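Local coordinates for protein putative prolyl-tRNA synthetase (Leishmania major, PDB 5XIL) that probably charges tRNA(Pro) with L-proline at the expense of ATP, releasing AMP and diphosphate, here as its catalytic, anticodon-binding and zinc-containing C-terminal parts, at residues 355-360 and 376-381; 295-300 and 314-319; 435-438 and 443-446; 489-494 and 503-508. All blocks are in the same frame, centred on the assembly; numbering follows the deposited sequence.

Contact 1: 355-360 and 376-381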
loop_
_atom_site.group_PDB
_atom_site.type_symbol
_atom_site.label_atom_id
_atom_site.label_comp_id
_atom_site.label_asym_id
_atom_site.label_seq_id
_atom_site.Cartn_x
_atom_site.Cartn_y
_atom_site.Cartn_z
ATOM N N ARG A 355 18.840 21.618 -5.045
ATOM C CA ARG A 355 19.836 21.686 -4.050
ATOM C C ARG A 355 19.923 23.157 -3.540
ATOM O O ARG A 355 19.962 24.061 -4.351
ATOM C CB ARG A 355 21.178 21.330 -4.595
ATOM C CG ARG A 355 22.315 21.665 -3.606
ATOM C CD ARG A 355 23.680 21.282 -4.129
ATOM N NE ARG A 355 24.191 22.113 -5.211
ATOM C CZ ARG A 355 24.587 21.651 -6.389
ATOM N NH1 ARG A 355 24.431 20.360 -6.717
ATOM N NH2 ARG A 355 25.085 22.500 -7.291
ATOM N N VAL A 356 19.914 23.321 -2.230
ATOM C CA VAL A 356 20.053 24.628 -1.565
ATOM C C VAL A 356 21.445 24.631 -0.973
ATOM O O VAL A 356 21.773 23.762 -0.202
ATOM C CB VAL A 356 19.012 24.880 -0.442
ATOM C CG1 VAL A 356 19.420 26.161 0.339
ATOM C CG2 VAL A 356 17.621 25.022 -0.941
ATOM N N GLU A 357 22.247 25.600 -1.374
ATOM C CA GLU A 357 23.587 25.794 -0.891
ATOM C C GLU A 357 23.502 26.990 0.068
ATOM O O GLU A 357 23.076 28.068 -0.358
ATOM C CB GLU A 357 24.504 26.115 -2.076
ATOM C CG GLU A 357 24.396 25.146 -3.242
ATOM C CD GLU A 357 25.102 25.566 -4.532
ATOM O OE1 GLU A 357 25.865 26.576 -4.508
ATOM O OE2 GLU A 357 24.912 24.888 -5.581
ATOM N N LEU A 358 23.757 26.752 1.348
ATOM C CA LEU A 358 23.482 27.731 2.400
ATOM C C LEU A 358 24.856 28.093 3.002
ATOM O O LEU A 358 25.546 27.284 3.667
ATOM C CB LEU A 358 22.532 27.178 3.427
ATOM C CG LEU A 358 21.680 28.134 4.234
ATOM C CD1 LEU A 358 20.798 27.426 5.226
ATOM C CD2 LEU A 358 22.504 29.092 5.033
ATOM N N GLY A 359 25.313 29.254 2.612
ATOM C CA GLY A 359 26.540 29.807 3.153
ATOM C C GLY A 359 26.397 31.137 3.897
ATOM O O GLY A 359 25.289 31.665 4.128
ATOM N N PRO A 360 27.546 31.683 4.295
ATOM C CA PRO A 360 27.536 32.956 5.061
ATOM C C PRO A 360 26.692 34.057 4.387
ATOM O O PRO A 360 25.834 34.684 5.041
ATOM C CB PRO A 360 29.005 33.314 5.089
ATOM C CG PRO A 360 29.709 31.990 5.158
ATOM C CD PRO A 360 28.891 31.076 4.252
ATOM N N GLY A 376 20.152 22.661 -14.578
ATOM C CA GLY A 376 21.378 23.279 -14.149
ATOM C C GLY A 376 21.179 24.739 -13.855
ATOM O O GLY A 376 22.112 25.434 -13.512
ATOM N N ALA A 377 19.963 25.219 -13.878
ATOM C CA ALA A 377 19.731 26.631 -13.592
ATOM C C ALA A 377 19.966 26.967 -12.125
ATOM O O ALA A 377 19.865 26.112 -11.258
ATOM C CB ALA A 377 18.336 26.992 -13.979
ATOM N N ARG A 378 20.310 28.220 -11.851
ATOM C CA ARG A 378 20.511 28.675 -10.495
ATOM C C ARG A 378 19.531 29.741 -10.197
ATOM O O ARG A 378 19.331 30.613 -11.040
ATOM C CB ARG A 378 21.933 29.109 -10.325
ATOM C CG ARG A 378 22.874 27.938 -10.395
ATOM C CD ARG A 378 24.293 28.365 -10.135
ATOM N NE ARG A 378 24.503 28.784 -8.740
ATOM C CZ ARG A 378 24.734 27.951 -7.722
ATOM N NH1 ARG A 378 24.777 26.633 -7.901
ATOM N NH2 ARG A 378 24.899 28.433 -6.500
ATOM N N HIS A 379 18.850 29.670 -9.051
ATOM C CA HIS A 379 17.891 30.700 -8.644
ATOM C C HIS A 379 18.286 31.264 -7.307
ATOM O O HIS A 379 18.892 30.555 -6.490
ATOM C CB HIS A 379 16.521 30.095 -8.453
ATOM C CG HIS A 379 15.894 29.662 -9.717
ATOM N ND1 HIS A 379 15.047 30.470 -10.438
ATOM C CD2 HIS A 379 16.015 28.513 -10.420
ATOM C CE1 HIS A 379 14.620 29.810 -11.504
ATOM N NE2 HIS A 379 15.214 28.631 -11.525
ATOM N N SER A 380 17.932 32.510 -7.059
ATOM C CA SER A 380 17.970 33.043 -5.693
ATOM C C SER A 380 16.584 32.987 -5.155
ATOM O O SER A 380 15.668 33.497 -5.789
ATOM C CB SER A 380 18.486 34.478 -5.627
ATOM O OG SER A 380 19.845 34.450 -5.950
ATOM N N VAL A 381 16.386 32.343 -4.016
ATOM C CA VAL A 381 15.054 32.336 -3.453
ATOM C C VAL A 381 15.084 32.991 -2.084
ATOM O O VAL A 381 15.839 32.579 -1.210
ATOM C CB VAL A 381 14.507 30.905 -3.325
ATOM C CG1 VAL A 381 13.163 30.934 -2.620
ATOM C CG2 VAL A 381 14.399 30.273 -4.701
#

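Contact 2: 295-300 and 314-319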
loop_
_atom_site.group_PDB
_atom_site.type_symbol
_atom_site.label_atom_id
_atom_site.label_comp_id
_atom_site.label_asym_id
_atom_site.label_seq_id
_atom_site.Cartn_x
_atom_site.Cartn_y
_atom_site.Cartn_z
ATOM N N ILE A 295 19.652 20.265 1.444
ATOM C CA ILE A 295 20.300 21.517 1.984
ATOM C C ILE A 295 21.758 21.189 2.407
ATOM O O ILE A 295 21.987 20.345 3.257
ATOM C CB ILE A 295 19.489 22.042 3.184
ATOM C CG1 ILE A 295 18.032 22.273 2.814
ATOM C CG2 ILE A 295 20.145 23.295 3.807
ATOM C CD1 ILE A 295 17.121 22.336 4.018
ATOM N N ILE A 296 22.734 21.858 1.797
ATOM C CA ILE A 296 24.104 21.587 2.067
ATOM C C ILE A 296 24.784 22.903 2.469
ATOM O O ILE A 296 24.721 23.852 1.697
ATOM C CB ILE A 296 24.779 21.061 0.815
ATOM C CG1 ILE A 296 24.020 19.813 0.299
ATOM C CG2 ILE A 296 26.251 20.802 1.075
ATOM C CD1 ILE A 296 24.505 19.276 -1.024
ATOM N N PRO A 297 25.426 22.935 3.662
ATOM C CA PRO A 297 26.136 24.131 4.088
ATOM C C PRO A 297 27.419 24.332 3.248
ATOM O O PRO A 297 28.103 23.363 2.813
ATOM C CB PRO A 297 26.382 23.874 5.595
ATOM C CG PRO A 297 26.635 22.400 5.618
ATOM C CD PRO A 297 25.601 21.846 4.642
ATOM N N VAL A 298 27.712 25.577 2.936
ATOM C CA VAL A 298 28.905 25.921 2.171
ATOM C C VAL A 298 29.583 27.177 2.787
ATOM O O VAL A 298 29.021 27.831 3.658
ATOM C CB VAL A 298 28.604 26.239 0.709
ATOM C CG1 VAL A 298 27.928 25.051 -0.010
ATOM C CG2 VAL A 298 27.717 27.485 0.618
ATOM N N GLY A 299 30.798 27.462 2.322
ATOM C CA GLY A 299 31.564 28.658 2.709
ATOM C C GLY A 299 32.147 28.572 4.093
ATOM O O GLY A 299 32.402 29.599 4.692
ATOM N N ILE A 300 32.345 27.362 4.611
ATOM C CA ILE A 300 32.947 27.192 5.935
ATOM C C ILE A 300 34.441 26.908 5.802
ATOM O O ILE A 300 34.811 25.934 5.164
ATOM C CB ILE A 300 32.276 26.024 6.678
ATOM C CG1 ILE A 300 30.809 26.369 6.945
ATOM C CG2 ILE A 300 33.026 25.695 7.957
ATOM C CD1 ILE A 300 29.976 25.208 7.434
ATOM N N ALA A 314 22.734 25.456 12.303
ATOM C CA ALA A 314 21.425 25.666 12.873
ATOM C C ALA A 314 20.426 26.226 11.858
ATOM O O ALA A 314 19.246 25.886 11.881
ATOM C CB ALA A 314 21.521 26.624 14.053
ATOM N N SER A 315 20.894 27.146 11.034
ATOM C CA SER A 315 20.051 27.706 10.003
ATOM C C SER A 315 19.668 26.607 8.953
ATOM O O SER A 315 18.568 26.643 8.418
ATOM C CB SER A 315 20.728 28.926 9.364
ATOM O OG SER A 315 21.704 28.558 8.400
ATOM N N CYS A 316 20.555 25.641 8.695
ATOM C CA CYS A 316 20.221 24.533 7.796
ATOM C C CYS A 316 19.074 23.696 8.348
ATOM O O CYS A 316 18.106 23.403 7.677
ATOM C CB CYS A 316 21.433 23.655 7.563
ATOM S SG CYS A 316 22.734 24.381 6.562
ATOM N N TRP A 317 19.166 23.378 9.622
ATOM C CA TRP A 317 18.139 22.651 10.314
ATOM C C TRP A 317 16.856 23.444 10.327
ATOM O O TRP A 317 15.824 22.935 10.150
ATOM C CB TRP A 317 18.556 22.378 11.758
ATOM C CG TRP A 317 19.571 21.320 11.939
ATOM C CD1 TRP A 317 20.695 21.410 12.662
ATOM C CD2 TRP A 317 19.537 19.994 11.411
ATOM N NE1 TRP A 317 21.380 20.234 12.637
ATOM C CE2 TRP A 317 20.691 19.343 11.863
ATOM N N ARG A 318 16.958 24.724 10.567
ATOM C CA ARG A 318 15.769 25.516 10.594
ATOM C C ARG A 318 15.065 25.543 9.247
ATOM O O ARG A 318 13.835 25.551 9.161
ATOM C CB ARG A 318 16.134 26.942 11.000
ATOM C CG ARG A 318 14.963 27.890 11.057
ATOM C CD ARG A 318 15.347 29.101 11.918
ATOM N NE ARG A 318 16.359 30.000 11.304
ATOM C CZ ARG A 318 17.648 30.135 11.664
ATOM N NH1 ARG A 318 18.194 29.420 12.660
ATOM N NH2 ARG A 318 18.424 31.018 11.012
ATOM N N LEU A 319 15.846 25.702 8.218
ATOM C CA LEU A 319 15.308 25.704 6.870
ATOM C C LEU A 319 14.606 24.379 6.553
ATOM O O LEU A 319 13.499 24.341 6.039
ATOM C CB LEU A 319 16.416 26.040 5.866
ATOM C CG LEU A 319 15.953 25.961 4.388
ATOM C CD1 LEU A 319 14.848 26.978 4.160
ATOM C CD2 LEU A 319 17.044 26.200 3.354
#

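Contact 3: 435-438 and 443-446. With ZN (zinc ion), chain B.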
loop_
_atom_site.group_PDB
_atom_site.type_symbol
_atom_site.label_atom_id
_atom_site.label_comp_id
_atom_site.label_asym_id
_atom_site.label_seq_id
_atom_site.Cartn_x
_atom_site.Cartn_y
_atom_site.Cartn_z
ATOM N N ALA A 435 3.597 5.096 -39.795
ATOM C CA ALA A 435 3.508 4.743 -41.196
ATOM C C ALA A 435 2.072 4.299 -41.532
ATOM O O ALA A 435 1.335 3.822 -40.638
ATOM C CB ALA A 435 4.471 3.591 -41.490
ATOM N N PRO A 436 1.679 4.434 -42.818
ATOM C CA PRO A 436 0.339 4.038 -43.282
ATOM C C PRO A 436 0.291 2.554 -43.334
ATOM O O PRO A 436 1.270 1.918 -43.752
ATOM C CB PRO A 436 0.251 4.580 -44.708
ATOM C CG PRO A 436 1.341 5.613 -44.801
ATOM C CD PRO A 436 2.424 5.191 -43.850
ATOM N N TRP A 437 -0.828 1.974 -42.913
ATOM C CA TRP A 437 -0.966 0.493 -42.859
ATOM C C TRP A 437 -2.387 0.122 -43.317
ATOM O O TRP A 437 -3.327 0.859 -43.033
ATOM C CB TRP A 437 -0.768 0.047 -41.424
ATOM C CG TRP A 437 -0.854 -1.422 -41.170
ATOM C CD1 TRP A 437 -0.360 -2.445 -41.948
ATOM C CD2 TRP A 437 -1.493 -2.048 -40.072
ATOM N NE1 TRP A 437 -0.625 -3.671 -41.365
ATOM C CE2 TRP A 437 -1.324 -3.455 -40.217
ATOM C CE3 TRP A 437 -2.222 -1.577 -39.004
ATOM C CZ2 TRP A 437 -1.803 -4.357 -39.296
ATOM C CZ3 TRP A 437 -2.667 -2.468 -38.098
ATOM C CH2 TRP A 437 -2.480 -3.848 -38.242
ATOM N N CYS A 438 -2.550 -0.949 -44.112
ATOM C CA CYS A 438 -3.920 -1.313 -44.561
ATOM C C CYS A 438 -4.682 -2.063 -43.481
ATOM O O CYS A 438 -5.915 -2.195 -43.540
ATOM C CB CYS A 438 -3.874 -2.182 -45.853
ATOM S SG CYS A 438 -3.060 -3.755 -45.616
ATOM N N CYS A 443 1.012 -7.851 -43.656
ATOM C CA CYS A 443 1.809 -6.660 -43.946
ATOM C C CYS A 443 2.662 -6.284 -42.746
ATOM O O CYS A 443 3.847 -5.984 -42.896
ATOM C CB CYS A 443 0.940 -5.503 -44.364
ATOM S SG CYS A 443 0.008 -5.769 -45.956
ATOM N N GLU A 444 2.064 -6.339 -41.567
ATOM C CA GLU A 444 2.826 -6.176 -40.295
ATOM C C GLU A 444 3.958 -7.161 -40.179
ATOM O O GLU A 444 5.096 -6.814 -39.771
ATOM C CB GLU A 444 1.853 -6.312 -39.116
ATOM C CG GLU A 444 2.439 -6.245 -37.756
ATOM C CD GLU A 444 1.333 -6.200 -36.689
ATOM O OE1 GLU A 444 0.101 -6.333 -37.037
ATOM O OE2 GLU A 444 1.701 -6.000 -35.502
ATOM N N ASN A 445 3.685 -8.404 -40.529
ATOM C CA ASN A 445 4.713 -9.433 -40.490
ATOM C C ASN A 445 5.874 -9.155 -41.491
ATOM O O ASN A 445 7.044 -9.378 -41.201
ATOM C CB ASN A 445 4.037 -10.774 -40.839
ATOM C CG ASN A 445 3.389 -11.434 -39.636
ATOM O OD1 ASN A 445 3.807 -11.244 -38.513
ATOM N ND2 ASN A 445 2.380 -12.238 -39.870
ATOM N N GLN A 446 5.501 -8.733 -42.700
ATOM C CA GLN A 446 6.465 -8.420 -43.722
ATOM C C GLN A 446 7.368 -7.226 -43.290
ATOM O O GLN A 446 8.582 -7.264 -43.432
ATOM C CB GLN A 446 5.760 -8.050 -45.009
ATOM C CG GLN A 446 6.735 -8.135 -46.192
ATOM C CD GLN A 446 6.220 -7.487 -47.432
ATOM O OE1 GLN A 446 5.061 -7.701 -47.831
ATOM N NE2 GLN A 446 7.068 -6.686 -48.076
HETATM ZN ZN ZN B . -0.909 -3.839 -46.459
#

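Contact 4: 489-494 and 503-508. With ZN (zinc ion), chain B.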
loop_
_atom_site.group_PDB
_atom_site.type_symbol
_atom_site.label_atom_id
_atom_site.label_comp_id
_atom_site.label_asym_id
_atom_site.label_seq_id
_atom_site.Cartn_x
_atom_site.Cartn_y
_atom_site.Cartn_z
ATOM N N GLU A 489 -5.431 7.112 -46.008
ATOM C CA GLU A 489 -6.045 6.703 -47.285
ATOM C C GLU A 489 -5.369 7.268 -48.516
ATOM O O GLU A 489 -5.397 6.645 -49.576
ATOM C CB GLU A 489 -7.527 7.165 -47.322
ATOM C CG GLU A 489 -8.332 6.665 -46.139
ATOM C CD GLU A 489 -8.227 7.542 -44.884
ATOM O OE1 GLU A 489 -7.714 8.671 -44.944
ATOM O OE2 GLU A 489 -8.655 7.095 -43.802
ATOM N N GLY A 490 -4.759 8.444 -48.389
ATOM C CA GLY A 490 -3.921 8.981 -49.465
ATOM C C GLY A 490 -2.658 8.193 -49.778
ATOM O O GLY A 490 -1.916 8.502 -50.719
ATOM N N HIS A 491 -2.359 7.169 -48.998
ATOM C CA HIS A 491 -1.100 6.516 -49.127
ATOM C C HIS A 491 -1.316 5.059 -49.330
ATOM O O HIS A 491 -2.289 4.521 -48.856
ATOM C CB HIS A 491 -0.297 6.682 -47.802
ATOM C CG HIS A 491 0.171 8.067 -47.591
ATOM N ND1 HIS A 491 1.221 8.591 -48.299
ATOM C CD2 HIS A 491 -0.308 9.068 -46.819
ATOM C CE1 HIS A 491 1.376 9.863 -47.969
ATOM N NE2 HIS A 491 0.483 10.170 -47.050
ATOM N N GLU A 492 -0.334 4.400 -49.902
ATOM C CA GLU A 492 -0.284 2.970 -49.907
ATOM C C GLU A 492 0.185 2.416 -48.594
ATOM O O GLU A 492 0.951 3.061 -47.873
ATOM C CB GLU A 492 0.668 2.458 -50.976
ATOM C CG GLU A 492 0.238 2.904 -52.358
ATOM C CD GLU A 492 0.479 4.424 -52.579
ATOM O OE1 GLU A 492 1.503 5.004 -52.076
ATOM O OE2 GLU A 492 -0.388 5.065 -53.211
ATOM N N CYS A 493 -0.264 1.209 -48.267
ATOM C CA CYS A 493 0.335 0.510 -47.121
ATOM C C CYS A 493 1.882 0.485 -47.200
ATOM O O CYS A 493 2.461 0.355 -48.260
ATOM C CB CYS A 493 -0.299 -0.863 -47.037
ATOM S SG CYS A 493 0.333 -1.930 -45.789
ATOM N N ILE A 494 2.569 0.610 -46.047
ATOM C CA ILE A 494 4.026 0.853 -46.039
ATOM C C ILE A 494 4.909 -0.267 -46.525
ATOM O O ILE A 494 6.054 0.005 -46.950
ATOM C CB ILE A 494 4.505 1.304 -44.607
ATOM C CG1 ILE A 494 5.964 1.863 -44.600
ATOM C CG2 ILE A 494 4.351 0.107 -43.652
ATOM C CD1 ILE A 494 6.192 2.987 -45.607
ATOM N N THR A 503 -5.499 2.216 -44.267
ATOM C CA THR A 503 -6.653 2.643 -43.503
ATOM C C THR A 503 -6.345 3.345 -42.210
ATOM O O THR A 503 -7.243 3.936 -41.616
ATOM C CB THR A 503 -7.544 1.415 -43.167
ATOM O OG1 THR A 503 -6.795 0.457 -42.411
ATOM C CG2 THR A 503 -7.977 0.743 -44.500
ATOM N N THR A 504 -5.106 3.261 -41.730
ATOM C CA THR A 504 -4.786 3.983 -40.471
ATOM C C THR A 504 -3.290 4.286 -40.515
ATOM O O THR A 504 -2.583 3.725 -41.343
ATOM C CB THR A 504 -5.153 3.077 -39.285
ATOM O OG1 THR A 504 -4.995 3.769 -38.041
ATOM C CG2 THR A 504 -4.348 1.823 -39.273
ATOM N N TRP A 505 -2.800 5.109 -39.578
ATOM C CA TRP A 505 -1.362 5.173 -39.301
ATOM C C TRP A 505 -1.088 4.283 -38.137
ATOM O O TRP A 505 -1.901 4.206 -37.247
ATOM C CB TRP A 505 -0.959 6.602 -38.949
ATOM C CG TRP A 505 -1.129 7.576 -40.078
ATOM C CD1 TRP A 505 -2.255 8.253 -40.419
ATOM C CD2 TRP A 505 -0.120 8.008 -40.988
ATOM N NE1 TRP A 505 -2.009 9.093 -41.477
ATOM C CE2 TRP A 505 -0.718 8.965 -41.854
ATOM C CE3 TRP A 505 1.203 7.677 -41.166
ATOM C CZ2 TRP A 505 -0.010 9.613 -42.867
ATOM C CZ3 TRP A 505 1.902 8.274 -42.173
ATOM C CH2 TRP A 505 1.287 9.261 -43.030
ATOM N N VAL A 506 0.026 3.596 -38.111
ATOM C CA VAL A 506 0.365 2.772 -36.937
ATOM C C VAL A 506 1.804 3.139 -36.559
ATOM O O VAL A 506 2.574 3.585 -37.402
ATOM C CB VAL A 506 0.221 1.258 -37.244
ATOM C CG1 VAL A 506 1.144 0.816 -38.317
ATOM C CG2 VAL A 506 0.468 0.340 -36.021
ATOM N N LEU A 507 2.098 3.052 -35.281
ATOM C CA LEU A 507 3.421 3.292 -34.748
ATOM C C LEU A 507 4.224 2.027 -34.707
ATOM O O LEU A 507 3.796 1.049 -34.049
ATOM C CB LEU A 507 3.236 3.905 -33.353
ATOM C CG LEU A 507 4.471 4.290 -32.596
ATOM C CD1 LEU A 507 5.127 5.476 -33.257
ATOM C CD2 LEU A 507 4.041 4.610 -31.156
ATOM N N PHE A 508 5.379 2.062 -35.406
ATOM C CA PHE A 508 6.340 0.969 -35.493
ATOM C C PHE A 508 7.639 1.383 -34.795
ATOM O O PHE A 508 7.945 2.576 -34.696
ATOM C CB PHE A 508 6.760 0.712 -36.878
ATOM C CG PHE A 508 5.721 0.079 -37.777
ATOM C CD1 PHE A 508 5.644 -1.283 -37.881
ATOM C CD2 PHE A 508 4.994 0.845 -38.601
ATOM C CE1 PHE A 508 4.741 -1.878 -38.798
ATOM C CE2 PHE A 508 4.100 0.269 -39.509
ATOM C CZ PHE A 508 3.974 -1.065 -39.594
HETATM ZN ZN ZN B . -0.909 -3.839 -46.459
#

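Contact 1: 355-360 and 376-381
The backbones of 355-360 and 376-381 do not pair directly: the nearest CA atoms, Arg355 CA and Arg378 CA, lie 9.5 Å apart, and only long side chains bridge that distance. Glu357 does so from the first segment, with CG beside its backbone N (chi1 -51°) and the chain extended beyond it. Arg378 reaches in from the second and meets the carboxylate end-on, its NH2 2.9 Å from Glu357 OE1 and its NH1 2.9 Å from Glu357 OE2. Both bonds are nearly straight. Each oxygen lies close to the guanidinium plane, yet both nitrogens stand above the carboxylate plane; with the two flat groups 47° apart, the pair is twisted rather than coplanar.

The separation reflects the mixed sheet of the anticodon-binding domain, in which strand 367-372 runs between strands 354-358 and 378-382, antiparallel to each. The salt bridge therefore spans an intervening strand.

Arg355 approaches the same carboxylate side-on, with Arg355 NE and Arg355 NH2 each 2.9 Å from Glu357 OE2, which lies in its guanidinium plane. Glu357 OE2 thus accepts three bonds from two arginines, a pattern that fixes the rotation of the carboxylate. Arg355 NH2 and Arg378 NH1 come within 4.2 Å, and the shared anion probably offsets their like charges. Arg355 also makes a cation-pi contact with Phe344.

Contact 2: 295-300 and 314-319
The sulfur of Cys316 is held between two apolar groups: Pro297 CB lies 3.8 Å from Cys316 SG, and Ile295 CG2 lies 3.9 Å from the same atom. No hydrogen bond crosses between 295-300 and 314-319, so the evidence for association is carbon and sulfur packing alone. Cys316 already faces the strand, and with SG anti to its carbonyl carbon (chi1 -71°) the sulfur reaches both Pro297 and Ile295.

Ile295 splits its two branches between two helix residues about one turn apart. Its CG2 goes to Cys316, while the longer arm brings Ile295 CD1 to 3.8 Å from Leu319 CG and 3.9 Å from Leu319 CD2. The spacing of Cys316 and Leu319, three residues along the helix, puts both on the flank turned to the strand. The short axes are 8.9 Å apart at closest approach and run at 172°, almost exactly antiparallel.

These elements belong to a beta-alpha-beta unit of the anticodon-binding domain, with strand 293-297, helix 306-325 and strand 330-332 in succession. Leu319 also touches Val356, and Cys316 Leu358, so the helix packs against strand 354-358 as well as 293-297.

With all four contacting residues buried and no polar bond between the segments, adhesion here rests on the hydrophobic effect and van der Waals contact.

Contact 3: 435-438 and 443-446
Trp437, at the end of strand 432-437, reaches segment 443-446, in the first turns of helix 441-455, with its indole. CG is anti to the backbone N (chi1 -179°), and this carries the ring across to the helix start, where Cys443 CB lies in the ring plane at its edge, 3.8 Å from Trp437 NE1. The six-membered part extends further, to Glu444: Trp437 CZ2 is 3.6 Å from Glu444 OE1, with ring and carboxylate planes nearly perpendicular at 86°. That oxygen makes no hydrogen bond to the indole, whose NE1 donates instead to Ala440 O. The other oxygen, Glu444 OE2, is bonded to Thr476 and Thr200, which hold the carboxylate in position.

Cys438 follows and turns toward the metal. With chi1 63° bringing it in between backbone N and carbonyl carbon, Cys438 SG binds the zinc ion at 2.3 Å. Cys443 SG binds it at 2.2 Å from the helix side. The two sulfurs, Cys438 SG and Cys443 SG, are 3.7 Å apart, a separation expected of thiolates sharing one metal.

Cys493 SG and one more ligand atom complete the coordination. A strand end and a helix start, joined by a short turn and pinned through two cysteines, make up half of the zinc site in the C-terminal domain of this prolyl-tRNA synthetase.

Contact 4: 489-494 and 503-508
His491 and Trp505 use similar first torsions, chi1 -71° and -65°, each placing CG beside its backbone N, and this turns the two rings toward one another across 489-494 and 503-508. They form an offset edge-to-face pair in which an edge of the indole is directed at the face of the imidazole. The centroids of the His491 ring and the Trp505 six-membered ring are 5.6 Å apart, and the planes meet at 65°. The closest atoms, His491 CD2 and Trp505 CZ2, are 4.0 Å apart. Glu486 restrains both rings from outside the segments: its side chain bonds His491 NE2 and its carbonyl accepts from Trp505 NE1. Arg416 adds a cation-pi contact to the indole.

Further along, Ile494 and Phe508 lie alongside one another, pointing opposite ways, and Ile494 CG2 comes to 4.2 Å from Phe508 CE2. At the other end, Glu489 OE2 is 4.1 Å from Thr503 O, too far for a bond. Thr503 and Thr504 sit opposite the single Trp437 of strand 432-437, which makes a classic beta bulge.

Between His491 and Ile494 the loop carries metal ligands. Cys493 SG binds the zinc ion at 2.4 Å, and Glu492 OE1 coordinates a magnesium ion. No hydrogen bond joins the segments, so their direct contact rests on ring and aliphatic packing, while backbone bonds to Pro436, Lys500 and Ala502 and the zinc ion also hold the loop.

The four contacts fall into two distant pairs. Contacts 2 and 1 come first along the chain, with centres 11 Å apart, in the anticodon-binding domain; strands 293-297 and 354-358 are neighbours in one mixed sheet, and Leu358 O and Val298 N, 2.9 Å apart, probably share a hydrogen bond. Contacts 3 and 4 follow in the C-terminal domain, with centres only 7 Å apart. There, strands 432-437 and 504-509 pair antiparallel, and Cys438, Cys443 and Cys493 meet at one zinc ion. Between the pairs, centres are 51 to 60 Å apart, so these contacts belong to two different regions, the anticodon-binding and the C-terminal, with no direct touch between them.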